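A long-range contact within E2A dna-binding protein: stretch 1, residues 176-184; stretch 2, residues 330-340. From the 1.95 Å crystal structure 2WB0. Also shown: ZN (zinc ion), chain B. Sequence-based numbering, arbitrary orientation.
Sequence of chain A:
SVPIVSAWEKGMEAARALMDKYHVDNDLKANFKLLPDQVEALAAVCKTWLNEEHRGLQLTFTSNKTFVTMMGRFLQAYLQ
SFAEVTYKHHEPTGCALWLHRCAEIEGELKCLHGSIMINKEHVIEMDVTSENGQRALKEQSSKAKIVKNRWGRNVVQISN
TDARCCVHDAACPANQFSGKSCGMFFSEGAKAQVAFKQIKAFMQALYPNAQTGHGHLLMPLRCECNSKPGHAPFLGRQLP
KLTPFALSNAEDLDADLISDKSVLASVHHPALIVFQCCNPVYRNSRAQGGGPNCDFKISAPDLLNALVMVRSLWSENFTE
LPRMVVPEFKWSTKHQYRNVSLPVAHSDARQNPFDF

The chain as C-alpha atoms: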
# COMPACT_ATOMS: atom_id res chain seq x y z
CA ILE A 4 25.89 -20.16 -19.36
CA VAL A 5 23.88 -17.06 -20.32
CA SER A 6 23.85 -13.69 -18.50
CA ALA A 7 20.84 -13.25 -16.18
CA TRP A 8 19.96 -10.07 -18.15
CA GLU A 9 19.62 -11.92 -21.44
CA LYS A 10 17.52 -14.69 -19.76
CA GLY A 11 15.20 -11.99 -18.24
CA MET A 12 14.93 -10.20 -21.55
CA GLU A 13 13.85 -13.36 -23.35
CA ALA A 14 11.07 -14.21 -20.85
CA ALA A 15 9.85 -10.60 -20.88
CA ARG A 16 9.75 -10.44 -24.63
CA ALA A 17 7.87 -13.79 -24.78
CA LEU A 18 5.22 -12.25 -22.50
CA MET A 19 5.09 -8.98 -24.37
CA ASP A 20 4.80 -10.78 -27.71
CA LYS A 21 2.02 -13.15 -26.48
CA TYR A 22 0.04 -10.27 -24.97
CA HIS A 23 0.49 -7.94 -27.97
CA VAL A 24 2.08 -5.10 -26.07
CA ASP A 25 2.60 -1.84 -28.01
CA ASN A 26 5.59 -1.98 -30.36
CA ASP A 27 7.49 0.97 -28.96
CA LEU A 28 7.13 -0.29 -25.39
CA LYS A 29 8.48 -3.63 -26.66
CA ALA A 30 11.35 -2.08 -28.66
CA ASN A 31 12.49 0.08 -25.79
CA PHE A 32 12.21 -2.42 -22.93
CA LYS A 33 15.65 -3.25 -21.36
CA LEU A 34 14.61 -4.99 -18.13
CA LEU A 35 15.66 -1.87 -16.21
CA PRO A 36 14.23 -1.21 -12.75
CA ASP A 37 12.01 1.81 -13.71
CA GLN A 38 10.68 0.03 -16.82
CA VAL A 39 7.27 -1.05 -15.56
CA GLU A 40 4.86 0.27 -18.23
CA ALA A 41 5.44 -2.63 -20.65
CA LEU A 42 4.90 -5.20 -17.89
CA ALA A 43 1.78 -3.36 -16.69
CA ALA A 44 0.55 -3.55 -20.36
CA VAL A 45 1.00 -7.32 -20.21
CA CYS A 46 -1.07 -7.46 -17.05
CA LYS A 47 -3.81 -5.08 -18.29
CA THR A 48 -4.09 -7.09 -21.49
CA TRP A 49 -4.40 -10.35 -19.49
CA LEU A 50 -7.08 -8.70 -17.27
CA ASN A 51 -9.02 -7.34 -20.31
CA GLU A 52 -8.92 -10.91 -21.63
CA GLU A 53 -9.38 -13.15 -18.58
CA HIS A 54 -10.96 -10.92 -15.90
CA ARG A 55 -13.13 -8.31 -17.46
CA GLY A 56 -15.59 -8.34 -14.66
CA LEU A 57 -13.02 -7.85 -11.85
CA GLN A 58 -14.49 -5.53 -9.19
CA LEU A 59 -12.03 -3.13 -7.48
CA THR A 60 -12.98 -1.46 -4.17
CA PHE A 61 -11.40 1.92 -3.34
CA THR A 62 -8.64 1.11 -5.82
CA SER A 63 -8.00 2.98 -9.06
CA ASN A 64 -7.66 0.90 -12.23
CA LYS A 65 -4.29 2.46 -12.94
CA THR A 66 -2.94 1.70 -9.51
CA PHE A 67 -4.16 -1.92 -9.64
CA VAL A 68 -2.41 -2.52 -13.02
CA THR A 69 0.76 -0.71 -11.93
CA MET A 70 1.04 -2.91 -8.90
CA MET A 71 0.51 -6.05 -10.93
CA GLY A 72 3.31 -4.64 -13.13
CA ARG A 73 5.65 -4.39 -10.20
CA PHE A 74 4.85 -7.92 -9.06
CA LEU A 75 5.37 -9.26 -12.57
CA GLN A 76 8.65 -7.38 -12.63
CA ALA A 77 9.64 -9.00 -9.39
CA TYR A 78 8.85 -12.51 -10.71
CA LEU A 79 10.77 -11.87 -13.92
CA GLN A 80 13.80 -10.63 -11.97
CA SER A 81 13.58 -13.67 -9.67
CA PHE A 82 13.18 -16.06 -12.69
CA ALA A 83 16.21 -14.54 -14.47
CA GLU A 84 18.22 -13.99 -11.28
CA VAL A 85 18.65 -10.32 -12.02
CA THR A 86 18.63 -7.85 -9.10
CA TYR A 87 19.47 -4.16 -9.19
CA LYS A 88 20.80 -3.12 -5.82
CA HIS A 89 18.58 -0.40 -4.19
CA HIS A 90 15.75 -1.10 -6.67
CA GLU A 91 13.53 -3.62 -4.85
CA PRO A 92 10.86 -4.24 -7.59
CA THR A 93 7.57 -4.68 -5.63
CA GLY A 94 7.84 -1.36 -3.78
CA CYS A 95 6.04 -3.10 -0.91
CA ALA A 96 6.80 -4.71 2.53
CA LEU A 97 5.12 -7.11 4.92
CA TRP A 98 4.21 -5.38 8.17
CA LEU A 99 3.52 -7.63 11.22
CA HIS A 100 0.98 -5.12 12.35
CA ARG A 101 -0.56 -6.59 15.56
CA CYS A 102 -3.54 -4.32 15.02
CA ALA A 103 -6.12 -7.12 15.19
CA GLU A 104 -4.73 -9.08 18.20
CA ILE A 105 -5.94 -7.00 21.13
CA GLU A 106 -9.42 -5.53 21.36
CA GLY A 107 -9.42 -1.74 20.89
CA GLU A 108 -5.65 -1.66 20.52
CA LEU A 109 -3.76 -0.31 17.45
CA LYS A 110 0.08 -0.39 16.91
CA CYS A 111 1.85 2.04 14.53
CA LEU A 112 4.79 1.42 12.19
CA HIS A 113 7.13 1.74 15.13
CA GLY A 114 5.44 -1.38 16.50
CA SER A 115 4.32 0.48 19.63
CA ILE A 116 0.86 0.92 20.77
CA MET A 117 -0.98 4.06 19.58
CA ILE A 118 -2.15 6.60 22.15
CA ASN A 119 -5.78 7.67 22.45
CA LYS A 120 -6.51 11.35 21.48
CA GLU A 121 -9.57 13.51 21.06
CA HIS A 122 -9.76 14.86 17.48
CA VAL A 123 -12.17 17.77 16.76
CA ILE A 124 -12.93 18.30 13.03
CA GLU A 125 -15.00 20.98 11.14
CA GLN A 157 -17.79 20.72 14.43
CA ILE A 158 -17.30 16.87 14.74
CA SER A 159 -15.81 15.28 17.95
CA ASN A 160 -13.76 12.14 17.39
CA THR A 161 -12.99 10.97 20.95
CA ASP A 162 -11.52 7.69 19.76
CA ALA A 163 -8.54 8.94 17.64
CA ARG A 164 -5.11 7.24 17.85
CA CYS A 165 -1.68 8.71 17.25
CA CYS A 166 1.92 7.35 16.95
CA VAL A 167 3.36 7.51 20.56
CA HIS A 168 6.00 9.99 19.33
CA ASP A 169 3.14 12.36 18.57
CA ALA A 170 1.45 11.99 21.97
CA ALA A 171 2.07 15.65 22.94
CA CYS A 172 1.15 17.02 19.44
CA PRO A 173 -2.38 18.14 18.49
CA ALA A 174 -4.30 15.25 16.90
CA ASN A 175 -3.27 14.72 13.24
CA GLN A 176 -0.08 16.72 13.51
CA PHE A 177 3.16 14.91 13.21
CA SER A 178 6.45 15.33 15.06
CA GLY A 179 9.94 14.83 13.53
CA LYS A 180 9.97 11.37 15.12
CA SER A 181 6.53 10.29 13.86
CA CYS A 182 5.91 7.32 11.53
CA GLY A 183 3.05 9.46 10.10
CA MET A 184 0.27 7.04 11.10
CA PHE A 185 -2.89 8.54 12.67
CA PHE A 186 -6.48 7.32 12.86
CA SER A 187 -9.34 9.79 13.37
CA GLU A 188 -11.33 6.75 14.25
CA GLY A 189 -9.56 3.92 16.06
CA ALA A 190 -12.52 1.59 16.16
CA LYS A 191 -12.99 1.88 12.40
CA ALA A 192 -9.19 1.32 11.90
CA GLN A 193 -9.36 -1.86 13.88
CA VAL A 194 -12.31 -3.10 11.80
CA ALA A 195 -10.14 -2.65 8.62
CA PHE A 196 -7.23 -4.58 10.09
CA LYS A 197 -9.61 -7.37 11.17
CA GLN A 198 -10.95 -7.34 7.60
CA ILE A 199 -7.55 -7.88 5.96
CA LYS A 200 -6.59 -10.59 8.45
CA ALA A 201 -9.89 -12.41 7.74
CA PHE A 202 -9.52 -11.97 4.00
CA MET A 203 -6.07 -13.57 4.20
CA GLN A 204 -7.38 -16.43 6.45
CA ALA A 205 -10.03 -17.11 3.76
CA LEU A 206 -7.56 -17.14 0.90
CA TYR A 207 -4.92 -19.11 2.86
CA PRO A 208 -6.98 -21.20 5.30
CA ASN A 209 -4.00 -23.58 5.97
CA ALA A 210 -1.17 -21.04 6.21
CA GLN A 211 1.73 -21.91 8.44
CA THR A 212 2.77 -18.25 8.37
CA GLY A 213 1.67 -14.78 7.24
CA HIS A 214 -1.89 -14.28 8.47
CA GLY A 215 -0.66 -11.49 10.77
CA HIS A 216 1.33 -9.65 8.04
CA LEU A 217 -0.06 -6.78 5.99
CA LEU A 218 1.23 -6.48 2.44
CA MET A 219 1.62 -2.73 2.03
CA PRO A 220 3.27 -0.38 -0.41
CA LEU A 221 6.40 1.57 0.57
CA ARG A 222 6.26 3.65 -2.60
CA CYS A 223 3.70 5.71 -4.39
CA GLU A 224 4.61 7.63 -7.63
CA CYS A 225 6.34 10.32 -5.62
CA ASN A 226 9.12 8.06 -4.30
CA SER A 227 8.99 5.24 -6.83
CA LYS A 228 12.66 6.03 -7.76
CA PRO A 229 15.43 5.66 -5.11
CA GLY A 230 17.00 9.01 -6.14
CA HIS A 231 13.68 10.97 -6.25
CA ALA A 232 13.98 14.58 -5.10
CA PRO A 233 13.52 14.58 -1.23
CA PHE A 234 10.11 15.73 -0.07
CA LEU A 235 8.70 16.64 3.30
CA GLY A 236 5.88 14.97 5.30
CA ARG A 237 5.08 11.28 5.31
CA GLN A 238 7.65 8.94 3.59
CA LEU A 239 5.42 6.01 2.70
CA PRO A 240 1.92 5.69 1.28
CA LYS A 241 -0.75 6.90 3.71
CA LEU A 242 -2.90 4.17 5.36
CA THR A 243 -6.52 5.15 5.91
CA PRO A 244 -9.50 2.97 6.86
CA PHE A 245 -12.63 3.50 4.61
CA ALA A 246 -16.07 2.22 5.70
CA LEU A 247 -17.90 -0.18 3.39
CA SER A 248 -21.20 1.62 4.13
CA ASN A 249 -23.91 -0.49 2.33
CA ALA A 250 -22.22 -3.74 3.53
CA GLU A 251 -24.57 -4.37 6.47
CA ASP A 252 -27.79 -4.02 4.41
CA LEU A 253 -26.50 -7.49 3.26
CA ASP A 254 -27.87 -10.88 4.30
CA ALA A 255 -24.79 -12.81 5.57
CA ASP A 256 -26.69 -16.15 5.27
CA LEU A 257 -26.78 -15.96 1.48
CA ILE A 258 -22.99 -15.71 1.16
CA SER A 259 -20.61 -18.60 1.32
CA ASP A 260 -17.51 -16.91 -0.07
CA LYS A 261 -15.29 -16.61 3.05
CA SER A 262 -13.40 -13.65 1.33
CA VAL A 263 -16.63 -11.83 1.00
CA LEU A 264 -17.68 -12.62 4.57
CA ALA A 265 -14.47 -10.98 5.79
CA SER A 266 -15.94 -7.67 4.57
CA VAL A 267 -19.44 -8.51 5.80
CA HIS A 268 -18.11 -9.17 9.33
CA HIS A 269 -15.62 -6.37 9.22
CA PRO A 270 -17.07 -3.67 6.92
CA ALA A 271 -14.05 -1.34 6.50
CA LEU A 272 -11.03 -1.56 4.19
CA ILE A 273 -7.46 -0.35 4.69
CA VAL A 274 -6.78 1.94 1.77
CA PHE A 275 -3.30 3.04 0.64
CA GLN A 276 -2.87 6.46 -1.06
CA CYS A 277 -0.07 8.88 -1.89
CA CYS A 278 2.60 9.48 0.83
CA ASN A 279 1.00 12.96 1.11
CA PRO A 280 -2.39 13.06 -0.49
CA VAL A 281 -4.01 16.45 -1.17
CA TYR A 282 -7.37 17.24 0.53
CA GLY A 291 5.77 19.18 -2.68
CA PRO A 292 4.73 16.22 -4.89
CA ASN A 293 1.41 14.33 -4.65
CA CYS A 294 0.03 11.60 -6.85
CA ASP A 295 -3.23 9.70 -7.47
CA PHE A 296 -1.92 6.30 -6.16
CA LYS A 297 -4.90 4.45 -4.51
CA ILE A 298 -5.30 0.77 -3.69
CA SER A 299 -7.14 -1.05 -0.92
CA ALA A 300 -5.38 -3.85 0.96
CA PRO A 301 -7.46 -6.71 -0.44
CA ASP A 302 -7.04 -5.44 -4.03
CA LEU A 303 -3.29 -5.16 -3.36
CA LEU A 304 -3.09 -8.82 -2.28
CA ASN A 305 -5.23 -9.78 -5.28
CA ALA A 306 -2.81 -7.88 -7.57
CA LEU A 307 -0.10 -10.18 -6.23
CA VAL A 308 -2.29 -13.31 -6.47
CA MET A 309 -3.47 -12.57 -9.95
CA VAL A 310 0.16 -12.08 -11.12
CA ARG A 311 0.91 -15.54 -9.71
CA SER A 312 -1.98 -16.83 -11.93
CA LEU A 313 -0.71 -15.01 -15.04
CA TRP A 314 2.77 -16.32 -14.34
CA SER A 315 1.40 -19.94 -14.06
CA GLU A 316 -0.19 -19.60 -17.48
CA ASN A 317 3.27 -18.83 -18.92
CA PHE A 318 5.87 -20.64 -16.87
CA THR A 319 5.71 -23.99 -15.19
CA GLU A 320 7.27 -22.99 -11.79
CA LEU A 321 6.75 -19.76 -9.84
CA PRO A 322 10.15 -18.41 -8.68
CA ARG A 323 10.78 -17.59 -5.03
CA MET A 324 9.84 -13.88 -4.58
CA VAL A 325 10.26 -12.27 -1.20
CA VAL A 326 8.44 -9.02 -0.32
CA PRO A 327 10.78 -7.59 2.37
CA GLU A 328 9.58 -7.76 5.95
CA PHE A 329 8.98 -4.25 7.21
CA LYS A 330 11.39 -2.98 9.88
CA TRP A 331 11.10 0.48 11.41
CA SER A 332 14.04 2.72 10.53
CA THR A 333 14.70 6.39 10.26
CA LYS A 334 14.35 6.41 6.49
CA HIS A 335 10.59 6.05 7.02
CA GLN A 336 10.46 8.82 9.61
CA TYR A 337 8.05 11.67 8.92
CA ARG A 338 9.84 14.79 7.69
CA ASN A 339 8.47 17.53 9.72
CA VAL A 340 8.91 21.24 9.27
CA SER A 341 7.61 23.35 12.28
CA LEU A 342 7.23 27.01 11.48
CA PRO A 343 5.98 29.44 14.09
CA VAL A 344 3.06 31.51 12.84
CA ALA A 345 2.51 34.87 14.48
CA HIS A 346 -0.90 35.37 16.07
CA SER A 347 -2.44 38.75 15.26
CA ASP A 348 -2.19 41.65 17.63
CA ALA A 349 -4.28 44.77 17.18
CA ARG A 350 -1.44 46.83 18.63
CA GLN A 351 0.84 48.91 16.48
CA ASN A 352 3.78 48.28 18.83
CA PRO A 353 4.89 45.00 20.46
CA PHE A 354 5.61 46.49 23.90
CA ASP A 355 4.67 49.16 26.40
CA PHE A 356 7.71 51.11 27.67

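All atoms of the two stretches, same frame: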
# COMPACT_ATOMS: atom_id res chain seq x y z
N GLN A 176 -1.30 16.02 13.84
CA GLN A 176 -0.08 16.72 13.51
C GLN A 176 1.04 15.78 13.85
O GLN A 176 0.92 14.93 14.76
CB GLN A 176 0.02 18.04 14.23
CG GLN A 176 -1.04 19.01 13.69
CD GLN A 176 -0.94 20.41 14.30
OE1 GLN A 176 0.10 20.78 14.94
NE2 GLN A 176 -2.04 21.18 14.16
N PHE A 177 2.12 15.89 13.09
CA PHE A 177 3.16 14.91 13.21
C PHE A 177 4.49 15.53 13.62
O PHE A 177 4.93 16.53 13.04
CB PHE A 177 3.25 14.14 11.90
CG PHE A 177 1.94 13.57 11.43
CD1 PHE A 177 1.50 12.33 11.90
CD2 PHE A 177 1.12 14.27 10.50
CE1 PHE A 177 0.28 11.76 11.44
CE2 PHE A 177 -0.11 13.72 10.06
CZ PHE A 177 -0.52 12.46 10.53
N SER A 178 5.11 14.93 14.62
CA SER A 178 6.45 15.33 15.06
C SER A 178 7.53 14.81 14.11
O SER A 178 7.26 13.91 13.29
CB SER A 178 6.70 14.75 16.46
OG SER A 178 7.10 13.38 16.39
N GLY A 179 8.77 15.30 14.29
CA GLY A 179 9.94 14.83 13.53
C GLY A 179 10.33 13.39 13.83
O GLY A 179 11.18 12.81 13.17
N LYS A 180 9.69 12.79 14.83
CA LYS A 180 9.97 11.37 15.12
C LYS A 180 8.79 10.48 14.78
O LYS A 180 8.83 9.27 15.06
CB LYS A 180 10.30 11.21 16.59
CG LYS A 180 11.69 11.84 16.96
CD LYS A 180 11.92 11.71 18.46
CE LYS A 180 13.29 12.34 18.88
NZ LYS A 180 14.36 11.87 17.94
N SER A 181 7.74 11.05 14.20
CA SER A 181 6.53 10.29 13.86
C SER A 181 6.80 9.29 12.76
O SER A 181 7.73 9.47 11.97
CB SER A 181 5.46 11.22 13.32
OG SER A 181 4.24 10.50 13.13
N CYS A 182 5.97 8.21 12.70
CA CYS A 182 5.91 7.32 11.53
C CYS A 182 4.83 7.81 10.56
O CYS A 182 4.73 7.28 9.45
CB CYS A 182 5.61 5.84 11.95
SG CYS A 182 4.06 5.70 12.84
N GLY A 183 4.06 8.84 10.95
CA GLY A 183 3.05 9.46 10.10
C GLY A 183 1.67 8.78 10.16
O GLY A 183 0.76 9.14 9.43
N MET A 184 1.54 7.74 10.97
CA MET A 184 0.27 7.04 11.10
C MET A 184 -0.60 7.75 12.14
O MET A 184 -0.13 8.15 13.23
CB MET A 184 0.55 5.60 11.56
CG MET A 184 -0.60 4.68 11.35
SD MET A 184 -0.10 2.93 11.28
CE MET A 184 1.21 2.92 10.24
N LYS A 330 10.66 -3.28 8.62
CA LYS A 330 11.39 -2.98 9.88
C LYS A 330 11.40 -1.49 10.04
O LYS A 330 11.74 -0.79 9.07
CB LYS A 330 12.87 -3.43 9.72
CG LYS A 330 13.04 -4.93 9.43
CD LYS A 330 14.38 -5.25 8.63
CE LYS A 330 15.43 -5.99 9.47
NZ LYS A 330 16.49 -6.67 8.63
N TRP A 331 11.12 -0.97 11.24
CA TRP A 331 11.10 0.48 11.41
C TRP A 331 12.54 0.99 11.25
O TRP A 331 13.46 0.35 11.76
CB TRP A 331 10.57 0.92 12.80
CG TRP A 331 10.72 2.41 12.90
CD1 TRP A 331 11.64 3.14 13.64
CD2 TRP A 331 9.96 3.36 12.15
NE1 TRP A 331 11.49 4.49 13.35
CE2 TRP A 331 10.46 4.64 12.44
CE3 TRP A 331 8.92 3.23 11.20
CZ2 TRP A 331 9.95 5.79 11.84
CZ3 TRP A 331 8.39 4.42 10.60
CH2 TRP A 331 8.94 5.65 10.93
N SER A 332 12.74 2.09 10.54
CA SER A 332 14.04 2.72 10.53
C SER A 332 13.83 4.17 10.22
O SER A 332 12.73 4.57 9.83
CB SER A 332 14.97 2.06 9.50
OG SER A 332 14.64 2.44 8.19
N THR A 333 14.87 4.97 10.33
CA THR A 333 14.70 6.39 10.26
C THR A 333 14.41 6.83 8.85
O THR A 333 13.84 7.89 8.68
CB THR A 333 15.91 7.16 10.88
OG1 THR A 333 17.05 6.85 10.12
CG2 THR A 333 16.16 6.71 12.25
N LYS A 334 14.73 6.01 7.83
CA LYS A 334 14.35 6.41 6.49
C LYS A 334 12.83 6.58 6.35
O LYS A 334 12.40 7.30 5.46
CB LYS A 334 14.87 5.50 5.35
CG LYS A 334 14.53 4.04 5.46
CD LYS A 334 14.68 3.27 4.12
CE LYS A 334 14.95 1.73 4.35
NZ LYS A 334 15.32 0.91 3.12
N HIS A 335 12.03 5.91 7.19
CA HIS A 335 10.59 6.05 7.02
C HIS A 335 10.04 7.15 7.93
O HIS A 335 8.83 7.42 7.93
CB HIS A 335 9.83 4.73 7.35
CG HIS A 335 10.34 3.54 6.59
ND1 HIS A 335 10.33 3.48 5.21
CD2 HIS A 335 10.91 2.39 7.01
CE1 HIS A 335 10.83 2.32 4.83
NE2 HIS A 335 11.17 1.63 5.90
N GLN A 336 10.90 7.75 8.72
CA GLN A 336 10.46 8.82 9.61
C GLN A 336 9.83 10.02 8.90
O GLN A 336 10.31 10.44 7.85
CB GLN A 336 11.67 9.30 10.40
CG GLN A 336 11.36 10.05 11.61
CD GLN A 336 12.59 10.08 12.50
OE1 GLN A 336 12.69 9.38 13.52
NE2 GLN A 336 13.56 10.85 12.08
N TYR A 337 8.74 10.54 9.47
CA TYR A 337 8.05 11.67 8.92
C TYR A 337 9.04 12.84 8.90
O TYR A 337 9.85 12.96 9.83
CB TYR A 337 6.90 12.05 9.86
CG TYR A 337 5.99 13.07 9.32
CD1 TYR A 337 6.21 14.43 9.55
CD2 TYR A 337 4.83 12.69 8.64
CE1 TYR A 337 5.32 15.40 9.05
CE2 TYR A 337 3.93 13.64 8.17
CZ TYR A 337 4.20 14.99 8.36
OH TYR A 337 3.30 15.89 7.91
N ARG A 338 8.99 13.62 7.82
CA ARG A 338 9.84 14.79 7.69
C ARG A 338 9.09 16.02 7.99
O ARG A 338 8.39 16.61 7.14
CB ARG A 338 10.55 14.87 6.33
CG ARG A 338 11.45 13.62 6.12
CD ARG A 338 12.27 13.70 4.79
NE ARG A 338 13.28 14.80 4.86
CZ ARG A 338 13.42 15.79 3.98
NH1 ARG A 338 12.66 15.87 2.88
NH2 ARG A 338 14.33 16.71 4.21
N ASN A 339 9.31 16.48 9.21
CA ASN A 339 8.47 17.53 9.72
C ASN A 339 9.14 18.88 9.46
O ASN A 339 10.34 18.98 9.51
CB ASN A 339 8.31 17.37 11.26
CG ASN A 339 7.32 18.35 11.78
OD1 ASN A 339 6.24 18.50 11.19
ND2 ASN A 339 7.70 19.11 12.80
N VAL A 340 8.35 19.91 9.18
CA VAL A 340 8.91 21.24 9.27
C VAL A 340 7.97 22.03 10.21
O VAL A 340 6.78 21.96 10.06
CB VAL A 340 9.26 21.86 7.84
CG1 VAL A 340 8.08 21.80 6.90
CG2 VAL A 340 9.84 23.32 8.02
ZN ZN B . 4.78 5.44 15.06
O HOH W 1 3.49 18.35 11.44
O HOH W 2 11.04 7.68 15.04
O HOH W 3 6.52 8.61 7.30

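Y337 organizes this contact, covering more surface than any other residue of either stretch. Its backbone and its ring do separate jobs. The amide Y337 N donates a nearly straight hydrogen bond to S181 O at 2.9 Å, the one direct hydrogen bond between the stretches, consistent with the register in which S181 CA and Y337 CA lie 5.3 Å apart. The CA-to-CB bond of Y337 points toward stretch 1, and chi1 in t (-172°) places the ring against F177. F177 CB sits 3.6 Å from the centroid of the Y337 ring, almost exactly on the ring normal, a CH-pi contact over the face. The two aromatic planes are near parallel but slid apart, with centroids 5.0 Å from each other, so F177 packs through its CB and the apolar contact of F177 CD2 with Y337 CE2 at 3.7 Å rather than by full ring overlap.

S181 CB, S178 O and G183 CA approach the Y337 ring obliquely, from the same side as F177 CB. G183 CA lies 4.0 Å from Y337 CD2, and a CB here would come within a tight 3.5 Å of that same atom; its positive phi also favours glycine.

Stretch 1 presents S181 O by way of a type I turn from S178 to S181. The turn is closed by S181 N to S178 O at 3.0 Å and braced by K180 N donating to S178 OG at 3.1 Å. Beyond it, G183 N donates to S181 OG at 2.7 Å, so in both serines the hydroxyl oxygen accepts a hydrogen bond from a nearby backbone amide.

Around this center, C182 meets W331: C182 CB is 3.4 Å from W331 CZ3, while C182 SG binds the zinc ion at 2.4 Å, tying the packing to a metal site. Water completes the polar fit. One molecule donates to both K180 O (2.7 Å) and Q336 OE1 (2.8 Å), and another to both C182 O (3.1 Å) and H335 O (2.7 Å), linking acceptors that could not pair directly.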